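Local coordinates for protein putative acid phosphatase WZB (Escherichia coli, PDB 2WMY) that probably removes phosphate from phosphotyrosine in proteins, at residues S10-C15 and R80-L85; I14-I19 and A41-L46; L86-S91 and M108-W113; K117-P122 and D131-L136. The protein carries 1 engineered substitution. All coordinates share one frame; numbering follows the deposited sequence.

Overall arrangement
Contacts 1, 2 and 3 are built on one parallel sheet whose strands run in the order 37-42, 10-15, 84-87, 107-109. Contact 1 joins the two central strands, and contact 2, starting from the same strand 10-15, pairs it with 37-42. Contact 3 opens after both have closed and pairs 84-87 with 107-109. Their centres lie 12 to 14 Å apart, and each touches the other two. Contact 4 comes last, packing a loop on helix 127-147; it touches contact 3, centres 11 Å apart, and lies 19 Å from contact 1. Cys15, the predicted nucleophile, ends strand 10-15, and Asp121, the predicted proton donor, stands in the loop of contact 4, both around one sulfate-binding site.

Contact 1 (S10-C15 and R80-L85); sequences SILVIC and RQYDLL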
loop_
_atom_site.group_PDB
_atom_site.type_symbol
_atom_site.label_atom_id
_atom_site.label_comp_id
_atom_site.label_asym_id
_atom_site.label_seq_id
_atom_site.Cartn_x
_atom_site.Cartn_y
_atom_site.Cartn_z
ATOM N N SER A 10 -11.777 8.061 0.777
ATOM C CA SER A 10 -11.337 6.772 1.298
ATOM C C SER A 10 -10.253 6.180 0.403
ATOM O O SER A 10 -10.387 6.180 -0.822
ATOM C CB SER A 10 -12.517 5.803 1.372
ATOM O OG SER A 10 -13.656 6.428 1.940
ATOM N N ILE A 11 -9.183 5.676 1.013
ATOM C CA ILE A 11 -8.100 5.051 0.253
ATOM C C ILE A 11 -7.755 3.643 0.755
ATOM O O ILE A 11 -7.511 3.435 1.951
ATOM C CB ILE A 11 -6.816 5.907 0.264
ATOM C CG1 ILE A 11 -7.100 7.337 -0.200
ATOM C CG2 ILE A 11 -5.742 5.275 -0.617
ATOM C CD1 ILE A 11 -5.861 8.216 -0.168
ATOM N N LEU A 12 -7.742 2.682 -0.165
ATOM C CA LEU A 12 -7.302 1.324 0.147
ATOM C C LEU A 12 -5.952 1.059 -0.512
ATOM O O LEU A 12 -5.842 1.038 -1.741
ATOM C CB LEU A 12 -8.338 0.292 -0.322
ATOM C CG LEU A 12 -8.071 -1.170 0.080
ATOM C CD1 LEU A 12 -8.092 -1.361 1.603
ATOM C CD2 LEU A 12 -9.069 -2.107 -0.582
ATOM N N VAL A 13 -4.922 0.868 0.307
ATOM C CA VAL A 13 -3.586 0.547 -0.190
ATOM C C VAL A 13 -3.380 -0.965 -0.299
ATOM O O VAL A 13 -3.621 -1.708 0.648
ATOM C CB VAL A 13 -2.498 1.159 0.716
ATOM C CG1 VAL A 13 -1.113 0.912 0.126
ATOM C CG2 VAL A 13 -2.744 2.654 0.894
ATOM N N ILE A 14 -2.918 -1.433 -1.450
ATOM C CA ILE A 14 -2.884 -2.871 -1.682
ATOM C C ILE A 14 -1.560 -3.414 -2.211
ATOM O O ILE A 14 -0.997 -2.891 -3.184
ATOM C CB ILE A 14 -4.000 -3.287 -2.665
ATOM C CG1 ILE A 14 -5.358 -2.770 -2.174
ATOM C CG2 ILE A 14 -3.996 -4.801 -2.857
ATOM C CD1 ILE A 14 -6.433 -2.783 -3.224
ATOM N N CYS A 15 -1.075 -4.476 -1.566
ATOM C CA CYS A 15 0.052 -5.238 -2.081
ATOM C C CYS A 15 -0.315 -6.717 -2.151
ATOM O O CYS A 15 -1.466 -7.079 -2.433
ATOM C CB CYS A 15 1.335 -5.010 -1.257
ATOM S SG CYS A 15 1.299 -5.487 0.499
ATOM N N ARG A 80 -15.470 -1.978 -1.947
ATOM C CA ARG A 80 -16.689 -1.181 -2.004
ATOM C C ARG A 80 -16.683 -0.029 -1.003
ATOM O O ARG A 80 -17.395 0.956 -1.183
ATOM C CB ARG A 80 -17.890 -2.088 -1.758
ATOM C CG ARG A 80 -19.163 -1.660 -2.438
ATOM C CD ARG A 80 -19.989 -2.889 -2.773
ATOM N NE ARG A 80 -19.332 -3.684 -3.805
ATOM C CZ ARG A 80 -19.345 -5.010 -3.848
ATOM N NH1 ARG A 80 -19.971 -5.702 -2.903
ATOM N NH2 ARG A 80 -18.719 -5.646 -4.830
ATOM N N GLN A 81 -15.871 -0.150 0.043
ATOM C CA GLN A 81 -15.834 0.858 1.097
ATOM C C GLN A 81 -14.783 1.935 0.843
ATOM O O GLN A 81 -14.571 2.810 1.680
ATOM C CB GLN A 81 -15.557 0.203 2.448
ATOM C CG GLN A 81 -16.419 -1.000 2.751
ATOM C CD GLN A 81 -15.822 -1.858 3.846
ATOM O OE1 GLN A 81 -14.916 -1.428 4.565
ATOM N NE2 GLN A 81 -16.322 -3.082 3.975
ATOM N N TYR A 82 -14.115 1.871 -0.302
ATOM C CA TYR A 82 -13.070 2.846 -0.594
ATOM C C TYR A 82 -13.266 3.526 -1.948
ATOM O O TYR A 82 -13.754 2.914 -2.903
ATOM C CB TYR A 82 -11.682 2.205 -0.450
ATOM C CG TYR A 82 -11.428 1.732 0.969
ATOM C CD1 TYR A 82 -10.761 2.536 1.885
ATOM C CD2 TYR A 82 -11.905 0.499 1.405
ATOM C CE1 TYR A 82 -10.549 2.111 3.195
ATOM C CE2 TYR A 82 -11.707 0.071 2.708
ATOM C CZ TYR A 82 -11.024 0.878 3.597
ATOM O OH TYR A 82 -10.829 0.449 4.892
ATOM N N ASP A 83 -12.910 4.805 -2.007
ATOM C CA ASP A 83 -13.104 5.608 -3.212
ATOM C C ASP A 83 -11.940 5.462 -4.178
ATOM O O ASP A 83 -12.056 5.806 -5.356
ATOM C CB ASP A 83 -13.271 7.082 -2.849
ATOM C CG ASP A 83 -14.372 7.311 -1.833
ATOM O OD1 ASP A 83 -15.432 6.654 -1.933
ATOM O OD2 ASP A 83 -14.174 8.154 -0.934
ATOM N N LEU A 84 -10.822 4.951 -3.672
ATOM C CA LEU A 84 -9.600 4.845 -4.454
ATOM C C LEU A 84 -8.725 3.686 -3.959
ATOM O O LEU A 84 -8.446 3.568 -2.763
ATOM C CB LEU A 84 -8.821 6.163 -4.374
ATOM C CG LEU A 84 -7.444 6.206 -5.036
ATOM C CD1 LEU A 84 -7.589 6.220 -6.558
ATOM C CD2 LEU A 84 -6.672 7.420 -4.567
ATOM N N LEU A 85 -8.302 2.836 -4.893
ATOM C CA LEU A 85 -7.394 1.737 -4.603
ATOM C C LEU A 85 -6.026 2.056 -5.192
ATOM O O LEU A 85 -5.919 2.481 -6.345
ATOM C CB LEU A 85 -7.911 0.427 -5.217
ATOM C CG LEU A 85 -9.047 -0.363 -4.557
ATOM C CD1 LEU A 85 -10.239 0.508 -4.254
ATOM C CD2 LEU A 85 -9.453 -1.535 -5.448
#
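Leu12 lays CB over one face of the Tyr82 ring, a CH-pi contact 4.0 Å from the ring centroid and displaced toward the rim, where CG is the closest ring atom. The two side chains cross at about a right angle. Because CG of Leu12 is anti to its backbone N (chi1 -174°), CD1 is carried on to the other end of the ring and meets CE2 of Tyr82. Further along the same side of the sheet, Ile14 extends CD1 to within 3.8 Å of Leu85 CG, and Phe74 packs against both Leu12 and Ile14. On the reverse side Ile11 and Leu84 sit next to each other more loosely, CG1 to CD2 being 4.4 Å.

Between these two layers runs the central strand pair of the four-stranded parallel sheet of the phosphatase domain, with Ile11 opposite Leu84 and Leu12 opposite Leu85. Strand 10-15 ends at Cys15, the predicted nucleophile. The straight backbone bond here runs from Leu12 N to Leu84 O, 2.8 Å long with an angle of 170° at the hydrogen; the oxygen also takes a CA-H contact from Ile11.

Before strand 84-87 is under way the bonding is weaker: Ser10 O takes two weak bonds, from Asp83 N and Leu84 N. Asp83 adds its carboxylate: OD2 accepts Ser10 N at 2.9 Å, met from above the carboxylate plane, and also the backbone N of Asp9, while Ser10 OG adds a weak bond at 3.4 Å. At the far end of the tyrosine, OH is bonded to Asn39 ND2, and Lys37 makes a cation-pi contact with the ring.

Contact 2 (I14-I19 and A41-L46); sequences ICTGNI and AGVGAL. With SO4 (sulfate ion), chain I.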
loop_
_atom_site.group_PDB
_atom_site.type_symbol
_atom_site.label_atom_id
_atom_site.label_comp_id
_atom_site.label_asym_id
_atom_site.label_seq_id
_atom_site.Cartn_x
_atom_site.Cartn_y
_atom_site.Cartn_z
ATOM N N ILE A 14 -2.918 -1.433 -1.450
ATOM C CA ILE A 14 -2.884 -2.871 -1.682
ATOM C C ILE A 14 -1.560 -3.414 -2.211
ATOM O O ILE A 14 -0.997 -2.891 -3.184
ATOM C CB ILE A 14 -4.000 -3.287 -2.665
ATOM C CG1 ILE A 14 -5.358 -2.770 -2.174
ATOM C CG2 ILE A 14 -3.996 -4.801 -2.857
ATOM C CD1 ILE A 14 -6.433 -2.783 -3.224
ATOM N N CYS A 15 -1.075 -4.476 -1.566
ATOM C CA CYS A 15 0.052 -5.238 -2.081
ATOM C C CYS A 15 -0.315 -6.717 -2.151
ATOM O O CYS A 15 -1.466 -7.079 -2.433
ATOM C CB CYS A 15 1.335 -5.010 -1.257
ATOM S SG CYS A 15 1.299 -5.487 0.499
ATOM N N THR A 16 0.659 -7.580 -1.900
ATOM C CA THR A 16 0.398 -9.010 -1.963
ATOM C C THR A 16 0.157 -9.602 -0.583
ATOM O O THR A 16 -0.937 -10.075 -0.288
ATOM C CB THR A 16 1.540 -9.736 -2.641
ATOM O OG1 THR A 16 1.742 -9.146 -3.926
ATOM C CG2 THR A 16 1.222 -11.218 -2.797
ATOM N N GLY A 17 1.179 -9.556 0.267
ATOM C CA GLY A 17 1.076 -10.131 1.592
ATOM C C GLY A 17 0.355 -9.270 2.615
ATOM O O GLY A 17 -0.092 -9.789 3.630
ATOM N N ASN A 18 0.244 -7.969 2.347
ATOM C CA ASN A 18 -0.244 -6.995 3.333
ATOM C C ASN A 18 0.601 -7.048 4.609
ATOM O O ASN A 18 0.098 -6.852 5.711
ATOM C CB ASN A 18 -1.743 -7.193 3.630
ATOM C CG ASN A 18 -2.331 -6.103 4.540
ATOM O OD1 ASN A 18 -3.111 -6.400 5.435
ATOM N ND2 ASN A 18 -1.960 -4.853 4.312
ATOM N N ILE A 19 1.896 -7.320 4.454
ATOM C CA ILE A 19 2.811 -7.341 5.602
ATOM C C ILE A 19 4.089 -6.521 5.371
ATOM O O ILE A 19 4.807 -6.222 6.316
ATOM C CB ILE A 19 3.190 -8.778 6.018
ATOM C CG1 ILE A 19 3.982 -9.473 4.913
ATOM C CG2 ILE A 19 1.953 -9.584 6.374
ATOM C CD1 ILE A 19 4.436 -10.871 5.300
ATOM N N ALA A 41 -4.715 -3.843 2.336
ATOM C CA ALA A 41 -5.018 -5.272 2.223
ATOM C C ALA A 41 -4.154 -5.908 1.139
ATOM O O ALA A 41 -3.422 -5.218 0.428
ATOM C CB ALA A 41 -6.492 -5.488 1.926
ATOM N N GLY A 42 -4.232 -7.226 1.017
ATOM C CA GLY A 42 -3.354 -7.937 0.113
ATOM C C GLY A 42 -4.048 -9.001 -0.701
ATOM O O GLY A 42 -4.891 -9.745 -0.191
ATOM N N VAL A 43 -3.694 -9.081 -1.978
ATOM C CA VAL A 43 -4.313 -10.068 -2.852
ATOM C C VAL A 43 -3.852 -11.489 -2.500
ATOM O O VAL A 43 -4.477 -12.458 -2.913
ATOM C CB VAL A 43 -4.066 -9.766 -4.338
ATOM C CG1 VAL A 43 -4.735 -8.449 -4.732
ATOM C CG2 VAL A 43 -2.572 -9.727 -4.626
ATOM N N GLY A 44 -2.766 -11.601 -1.736
ATOM C CA GLY A 44 -2.299 -12.887 -1.231
ATOM C C GLY A 44 -1.966 -12.786 0.247
ATOM O O GLY A 44 -0.911 -13.217 0.702
ATOM N N ALA A 45 -2.888 -12.216 1.007
ATOM C CA ALA A 45 -2.564 -11.736 2.342
ATOM C C ALA A 45 -2.258 -12.850 3.327
ATOM O O ALA A 45 -2.824 -13.939 3.252
ATOM C CB ALA A 45 -3.684 -10.848 2.878
ATOM N N LEU A 46 -1.346 -12.562 4.245
ATOM C CA LEU A 46 -1.113 -13.429 5.392
ATOM C C LEU A 46 -2.019 -12.935 6.521
ATOM O O LEU A 46 -1.631 -12.084 7.322
ATOM C CB LEU A 46 0.368 -13.416 5.800
ATOM C CG LEU A 46 1.371 -13.939 4.754
ATOM C CD1 LEU A 46 2.783 -13.923 5.316
ATOM C CD2 LEU A 46 1.007 -15.342 4.289
HETATM S S SO4 I . 4.239 -7.676 0.694
HETATM O O1 SO4 I . 3.411 -7.638 1.906
HETATM O O2 SO4 I . 5.298 -8.675 0.872
HETATM O O3 SO4 I . 3.456 -8.024 -0.502
HETATM O O4 SO4 I . 4.805 -6.339 0.487
#
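The phosphate-binding P-loop of the CX5R type, running from Cys15 to Arg21, is braced here by residues 41-46, with Thr16 and Gly17 lying against Gly42 to Leu46. The two strands belong to a right-handed beta-alpha-beta unit in which helix 21-32 links 10-15 to 37-42. Their parallel pairing ends in hydrogen bonds from Cys15 N to Ala41 O and, at 3.0 Å, from Val43 N to Cys15 O. Past the strand ends backbone hydrogen bonds continue between the loops: Thr16 O accepts Gly44 N at 2.8 Å, and Gly17 O accepts Leu46 N. Gly42 has to be bare, since a CB there would clash with Thr16 O and Asn18 N.

With the carbonyls of Cys15, Thr16 and Gly17 held this way, the loop turns its N-H groups to the sulfate, probably from the crystallisation liquor. Gly17 N points at O3 at 2.9 Å, nearly straight (170°), Thr16 N shares O3, and Ile19 N holds O1 at 3.0 Å; Cys20 N and Arg21 N add further bonds. Cys15 SG lies 3.3 Å from O1.

Asn18, CG anti to its backbone N (chi1 -174°), lays its amide against Ala41, CG to CA 3.6 Å. OD1 accepts Thr72 N, and ND2 bonds the hydroxyls of Ser22 and Ser40. An alanine here would probably leave Thr72 N and both serines without these mates. At the outer end Ile19 CD1 presses on Leu46 CD1, a tight 3.5 Å.

Contact 3 (L86-S91 and M108-W113); sequences LVMEYS and MLFGHW
Val87 O takes the backbone N of Phe110 at 2.7 Å, the shorter of the two direct hydrogen bonds between 86-91 and 108-113, and the CA-H of Leu109 also leans on it. Val87 N returns a bond of 2.9 Å to Met108 O, part of the parallel pairing that sets Leu86 beside Met108 and Val87 beside Leu109. One residue further on a water replaces the direct bond, giving a hydrogen to Met88 O at 3.0 Å and accepting Gly111 N at 2.7 Å.

Met88 starts out away from residues 108-113, but a bend at chi2 (-61°) brings its end back alongside the Phe110 side chain, both pointing the same way. Its methyl CE lies over one ring face, 4.2 Å from the centroid, and SD stands obliquely, a Met-aromatic contact. Leu86 CB comes to CD1 of the same ring at 3.7 Å, the two side chains at about a right angle. An alanine in place of Met88 would probably lose the methyl and sulfur contacts with the Phe110 ring and open a gap beside it.

Leu109 meets Tyr90 and Val87. Its CD1 sits over a face of the Tyr90 ring, 4.0 Å from the centroid, while CD2 packs against Val87 CG2.

This is the crossover unit strand 84-87, helix 90-99, strand 107-109 at the edge of the sheet. Glu89, between strand 84-87 and helix 90-99, makes a salt bridge to the predicted active-site Arg21. Helix 127-147 closes over Leu86 and Phe110 through Trp144, Leu137 and Ser141, and strand 10-15 lies beyond, with Val13 touching Met88 and Phe110.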
loop_
_atom_site.group_PDB
_atom_site.type_symbol
_atom_site.label_atom_id
_atom_site.label_comp_id
_atom_site.label_asym_id
_atom_site.label_seq_id
_atom_site.Cartn_x
_atom_site.Cartn_y
_atom_site.Cartn_z
ATOM N N LEU A 86 -4.982 1.839 -4.402
ATOM C CA LEU A 86 -3.621 2.033 -4.873
ATOM C C LEU A 86 -2.859 0.724 -4.744
ATOM O O LEU A 86 -2.668 0.221 -3.635
ATOM C CB LEU A 86 -2.935 3.158 -4.084
ATOM C CG LEU A 86 -3.529 4.549 -4.335
ATOM C CD1 LEU A 86 -2.808 5.607 -3.529
ATOM C CD2 LEU A 86 -3.483 4.889 -5.826
ATOM N N VAL A 87 -2.442 0.168 -5.877
ATOM C CA VAL A 87 -1.773 -1.130 -5.876
ATOM C C VAL A 87 -0.298 -0.995 -6.228
ATOM O O VAL A 87 0.105 -0.048 -6.895
ATOM C CB VAL A 87 -2.441 -2.153 -6.811
ATOM C CG1 VAL A 87 -3.932 -2.243 -6.536
ATOM C CG2 VAL A 87 -2.181 -1.800 -8.267
ATOM N N MET A 88 0.500 -1.954 -5.767
ATOM C CA MET A 88 1.946 -1.838 -5.842
ATOM C C MET A 88 2.472 -2.208 -7.224
ATOM O O MET A 88 3.368 -1.554 -7.749
ATOM C CB MET A 88 2.598 -2.700 -4.755
ATOM C CG MET A 88 2.232 -2.279 -3.334
ATOM S SD MET A 88 2.783 -0.591 -3.003
ATOM C CE MET A 88 1.786 -0.164 -1.571
ATOM N N GLU A 89 1.888 -3.241 -7.820
ATOM C CA GLU A 89 2.434 -3.809 -9.045
ATOM C C GLU A 89 1.461 -3.824 -10.218
ATOM O O GLU A 89 0.248 -3.920 -10.036
ATOM C CB GLU A 89 2.925 -5.233 -8.782
ATOM C CG GLU A 89 3.952 -5.342 -7.676
ATOM C CD GLU A 89 4.441 -6.759 -7.494
ATOM O OE1 GLU A 89 4.589 -7.449 -8.519
ATOM O OE2 GLU A 89 4.680 -7.180 -6.334
ATOM N N TYR A 90 2.014 -3.738 -11.425
ATOM C CA TYR A 90 1.231 -3.915 -12.633
ATOM C C TYR A 90 0.422 -5.202 -12.541
ATOM O O TYR A 90 -0.778 -5.206 -12.805
ATOM C CB TYR A 90 2.135 -3.930 -13.866
ATOM C CG TYR A 90 2.634 -2.561 -14.268
ATOM C CD1 TYR A 90 1.784 -1.638 -14.868
ATOM C CD2 TYR A 90 3.954 -2.189 -14.050
ATOM C CE1 TYR A 90 2.239 -0.379 -15.234
ATOM C CE2 TYR A 90 4.417 -0.934 -14.413
ATOM C CZ TYR A 90 3.558 -0.036 -15.004
ATOM O OH TYR A 90 4.023 1.206 -15.362
ATOM N N SER A 91 1.072 -6.289 -12.139
ATOM C CA SER A 91 0.384 -7.572 -12.014
ATOM C C SER A 91 -0.842 -7.486 -11.097
ATOM O O SER A 91 -1.808 -8.223 -11.270
ATOM C CB SER A 91 1.346 -8.655 -11.520
ATOM O OG SER A 91 1.940 -8.270 -10.292
ATOM N N MET A 108 -5.419 2.659 -9.202
ATOM C CA MET A 108 -4.196 3.141 -9.834
ATOM C C MET A 108 -2.979 2.617 -9.076
ATOM O O MET A 108 -3.097 2.124 -7.952
ATOM C CB MET A 108 -4.186 4.669 -9.905
ATOM C CG MET A 108 -5.318 5.253 -10.780
ATOM S SD MET A 108 -5.441 7.049 -10.648
ATOM C CE MET A 108 -3.938 7.570 -11.478
ATOM N N LEU A 109 -1.817 2.690 -9.708
ATOM C CA LEU A 109 -0.584 2.275 -9.057
ATOM C C LEU A 109 -0.222 3.231 -7.930
ATOM O O LEU A 109 -0.468 4.431 -8.021
ATOM C CB LEU A 109 0.543 2.202 -10.076
ATOM C CG LEU A 109 0.279 1.098 -11.099
ATOM C CD1 LEU A 109 1.144 1.276 -12.346
ATOM C CD2 LEU A 109 0.515 -0.253 -10.448
ATOM N N PHE A 110 0.351 2.689 -6.863
ATOM C CA PHE A 110 0.832 3.503 -5.764
ATOM C C PHE A 110 1.912 4.469 -6.254
ATOM O O PHE A 110 1.946 5.628 -5.859
ATOM C CB PHE A 110 1.377 2.623 -4.642
ATOM C CG PHE A 110 1.475 3.333 -3.327
ATOM C CD1 PHE A 110 0.419 3.305 -2.435
ATOM C CD2 PHE A 110 2.609 4.055 -2.997
ATOM C CE1 PHE A 110 0.493 3.968 -1.237
ATOM C CE2 PHE A 110 2.690 4.720 -1.794
ATOM C CZ PHE A 110 1.636 4.676 -0.913
ATOM N N GLY A 111 2.791 3.985 -7.126
ATOM C CA GLY A 111 3.851 4.814 -7.662
ATOM C C GLY A 111 3.496 5.438 -9.002
ATOM O O GLY A 111 4.375 5.664 -9.837
ATOM N N HIS A 112 2.212 5.723 -9.206
ATOM C CA HIS A 112 1.759 6.275 -10.481
ATOM C C HIS A 112 2.535 7.525 -10.869
ATOM O O HIS A 112 2.835 7.731 -12.038
ATOM C CB HIS A 112 0.262 6.603 -10.459
ATOM C CG HIS A 112 -0.223 7.250 -11.718
ATOM N ND1 HIS A 112 -0.660 6.525 -12.807
ATOM C CD2 HIS A 112 -0.307 8.554 -12.078
ATOM C CE1 HIS A 112 -1.004 7.353 -13.777
ATOM N NE2 HIS A 112 -0.798 8.591 -13.362
ATOM N N TRP A 113 2.864 8.343 -9.873
ATOM C CA TRP A 113 3.491 9.637 -10.099
ATOM C C TRP A 113 5.019 9.590 -10.155
ATOM O O TRP A 113 5.668 10.621 -10.308
ATOM C CB TRP A 113 3.012 10.623 -9.031
ATOM C CG TRP A 113 1.520 10.724 -9.024
ATOM C CD1 TRP A 113 0.668 10.308 -8.039
ATOM C CD2 TRP A 113 0.696 11.242 -10.074
ATOM N NE1 TRP A 113 -0.632 10.547 -8.409
ATOM C CE2 TRP A 113 -0.642 11.124 -9.653
ATOM C CE3 TRP A 113 0.963 11.808 -11.328
ATOM C CZ2 TRP A 113 -1.714 11.547 -10.438
ATOM C CZ3 TRP A 113 -0.106 12.228 -12.112
ATOM C CH2 TRP A 113 -1.426 12.092 -11.663
HETATM O O HOH W 1 3.099 1.429 -7.948
#

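Contact 4 (K117-P122 and D131-L136); sequences KEIPDP and DSVYQL
Val133 points toward the loop and splits its two methyls between three loop residues. CG1 meets Ile119 CG2 at 3.8 Å, the side chains crossing at a slant. CG2 faces Pro122 CB, also at 3.8 Å, and Pro120 O at 3.7 Å; the Pro122 and Val133 side chains cross at about a right angle, and Pro122 CG touches both methyls. One turn later, Leu136 runs past Ile119 in the opposite direction, its CB 4.1 Å from Ile119 CD1. CG2 of Ile119, anti to its backbone N, goes to Val133, while the bend at chi2 (-72°) turns CD1 to Leu136. Leu136 CD1 then reaches Pro120 CD at 3.8 Å, these side chains again at about a right angle.

No polar bond links loop and helix; besides carbon, only Pro120 O takes part. The loop bearing Asp121, the predicted proton donor, lies on the helix, the aspartate side chain starting out away from the helix. The nearest side-chain atom of Pro122 is about 4 Å from the bound sulfate. Ile119 O accepts a hydrogen bond from Arg21 NH1, and Pro122 and Val133 both touch Arg21 of helix 21-32. Ile119 also packs on Met88, after strand 84-87, and on Leu137 of helix 127-147.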
loop_
_atom_site.group_PDB
_atom_site.type_symbol
_atom_site.label_atom_id
_atom_site.label_comp_id
_atom_site.label_asym_id
_atom_site.label_seq_id
_atom_site.Cartn_x
_atom_site.Cartn_y
_atom_site.Cartn_z
ATOM N N LYS A 117 7.014 3.263 -12.133
ATOM C CA LYS A 117 5.783 3.268 -11.344
ATOM C C LYS A 117 5.604 2.075 -10.411
ATOM O O LYS A 117 4.825 2.133 -9.471
ATOM C CB LYS A 117 4.561 3.387 -12.260
ATOM C CG LYS A 117 4.634 4.540 -13.236
ATOM C CD LYS A 117 3.281 4.856 -13.840
ATOM C CE LYS A 117 3.432 5.840 -14.994
ATOM N NZ LYS A 117 4.554 6.807 -14.757
ATOM N N GLU A 118 6.311 0.988 -10.670
ATOM C CA GLU A 118 6.087 -0.217 -9.889
ATOM C C GLU A 118 6.900 -0.228 -8.594
ATOM O O GLU A 118 8.093 0.090 -8.590
ATOM C CB GLU A 118 6.380 -1.457 -10.736
ATOM C CG GLU A 118 6.140 -2.763 -10.021
ATOM C CD GLU A 118 5.783 -3.881 -10.972
ATOM O OE1 GLU A 118 6.535 -4.875 -11.023
ATOM O OE2 GLU A 118 4.753 -3.761 -11.666
ATOM N N ILE A 119 6.245 -0.576 -7.490
ATOM C CA ILE A 119 6.950 -0.786 -6.229
ATOM C C ILE A 119 7.300 -2.271 -6.108
ATOM O O ILE A 119 6.415 -3.096 -5.897
ATOM C CB ILE A 119 6.083 -0.373 -5.024
ATOM C CG1 ILE A 119 5.388 0.969 -5.288
ATOM C CG2 ILE A 119 6.916 -0.343 -3.745
ATOM C CD1 ILE A 119 6.312 2.171 -5.269
ATOM N N PRO A 120 8.594 -2.615 -6.237
ATOM C CA PRO A 120 9.014 -4.020 -6.254
ATOM C C PRO A 120 8.727 -4.690 -4.919
ATOM O O PRO A 120 8.546 -4.000 -3.918
ATOM C CB PRO A 120 10.534 -3.941 -6.487
ATOM C CG PRO A 120 10.787 -2.545 -6.961
ATOM C CD PRO A 120 9.743 -1.701 -6.313
ATOM N N ASP A 121 8.690 -6.019 -4.923
ATOM C CA ASP A 121 8.399 -6.826 -3.738
ATOM C C ASP A 121 9.684 -7.055 -2.940
ATOM O O ASP A 121 10.622 -7.651 -3.459
ATOM C CB ASP A 121 7.837 -8.171 -4.200
ATOM C CG ASP A 121 7.410 -9.070 -3.048
ATOM O OD1 ASP A 121 7.679 -8.737 -1.879
ATOM O OD2 ASP A 121 6.809 -10.127 -3.329
ATOM N N PRO A 122 9.728 -6.576 -1.683
ATOM C CA PRO A 122 10.902 -6.682 -0.818
ATOM C C PRO A 122 10.870 -7.929 0.057
ATOM O O PRO A 122 11.868 -8.221 0.714
ATOM C CB PRO A 122 10.773 -5.457 0.103
ATOM C CG PRO A 122 9.326 -5.056 0.050
ATOM C CD PRO A 122 8.621 -5.897 -0.990
ATOM N N ASP A 131 15.279 -0.620 2.470
ATOM C CA ASP A 131 15.593 0.805 2.433
ATOM C C ASP A 131 15.102 1.394 1.120
ATOM O O ASP A 131 14.497 2.465 1.081
ATOM C CB ASP A 131 17.102 1.018 2.536
ATOM C CG ASP A 131 17.638 0.717 3.916
ATOM O OD1 ASP A 131 16.983 1.118 4.899
ATOM O OD2 ASP A 131 18.715 0.086 4.019
ATOM N N SER A 132 15.372 0.663 0.043
ATOM C CA SER A 132 15.043 1.101 -1.298
ATOM C C SER A 132 13.525 1.167 -1.493
ATOM O O SER A 132 12.995 2.185 -1.918
ATOM C CB SER A 132 15.707 0.172 -2.321
ATOM O OG SER A 132 15.244 0.433 -3.629
ATOM N N VAL A 133 12.824 0.094 -1.150
ATOM C CA VAL A 133 11.366 0.098 -1.234
ATOM C C VAL A 133 10.730 1.179 -0.351
ATOM O O VAL A 133 9.782 1.844 -0.770
ATOM C CB VAL A 133 10.771 -1.288 -0.914
ATOM C CG1 VAL A 133 9.246 -1.224 -0.884
ATOM C CG2 VAL A 133 11.236 -2.301 -1.948
ATOM N N TYR A 134 11.259 1.367 0.856
ATOM C CA TYR A 134 10.763 2.431 1.726
ATOM C C TYR A 134 10.837 3.803 1.055
ATOM O O TYR A 134 9.870 4.577 1.081
ATOM C CB TYR A 134 11.523 2.489 3.055
ATOM C CG TYR A 134 10.919 3.508 3.998
ATOM C CD1 TYR A 134 9.895 3.152 4.866
ATOM C CD2 TYR A 134 11.333 4.834 3.982
ATOM C CE1 TYR A 134 9.321 4.081 5.727
ATOM C CE2 TYR A 134 10.767 5.768 4.834
ATOM C CZ TYR A 134 9.758 5.383 5.705
ATOM O OH TYR A 134 9.181 6.299 6.557
ATOM N N GLN A 135 11.995 4.111 0.478
ATOM C CA GLN A 135 12.175 5.400 -0.177
ATOM C C GLN A 135 11.182 5.584 -1.322
ATOM O O GLN A 135 10.596 6.648 -1.478
ATOM C CB GLN A 135 13.608 5.582 -0.680
ATOM C CG GLN A 135 13.793 6.899 -1.434
ATOM C CD GLN A 135 15.180 7.061 -2.020
ATOM O OE1 GLN A 135 16.184 6.887 -1.328
ATOM N NE2 GLN A 135 15.244 7.395 -3.300
ATOM N N LEU A 136 10.992 4.541 -2.120
ATOM C CA LEU A 136 10.038 4.599 -3.218
ATOM C C LEU A 136 8.617 4.851 -2.715
ATOM O O LEU A 136 7.889 5.659 -3.281
ATOM C CB LEU A 136 10.087 3.315 -4.034
ATOM C CG LEU A 136 11.295 3.101 -4.946
ATOM C CD1 LEU A 136 11.253 1.689 -5.515
ATOM C CD2 LEU A 136 11.356 4.150 -6.072
#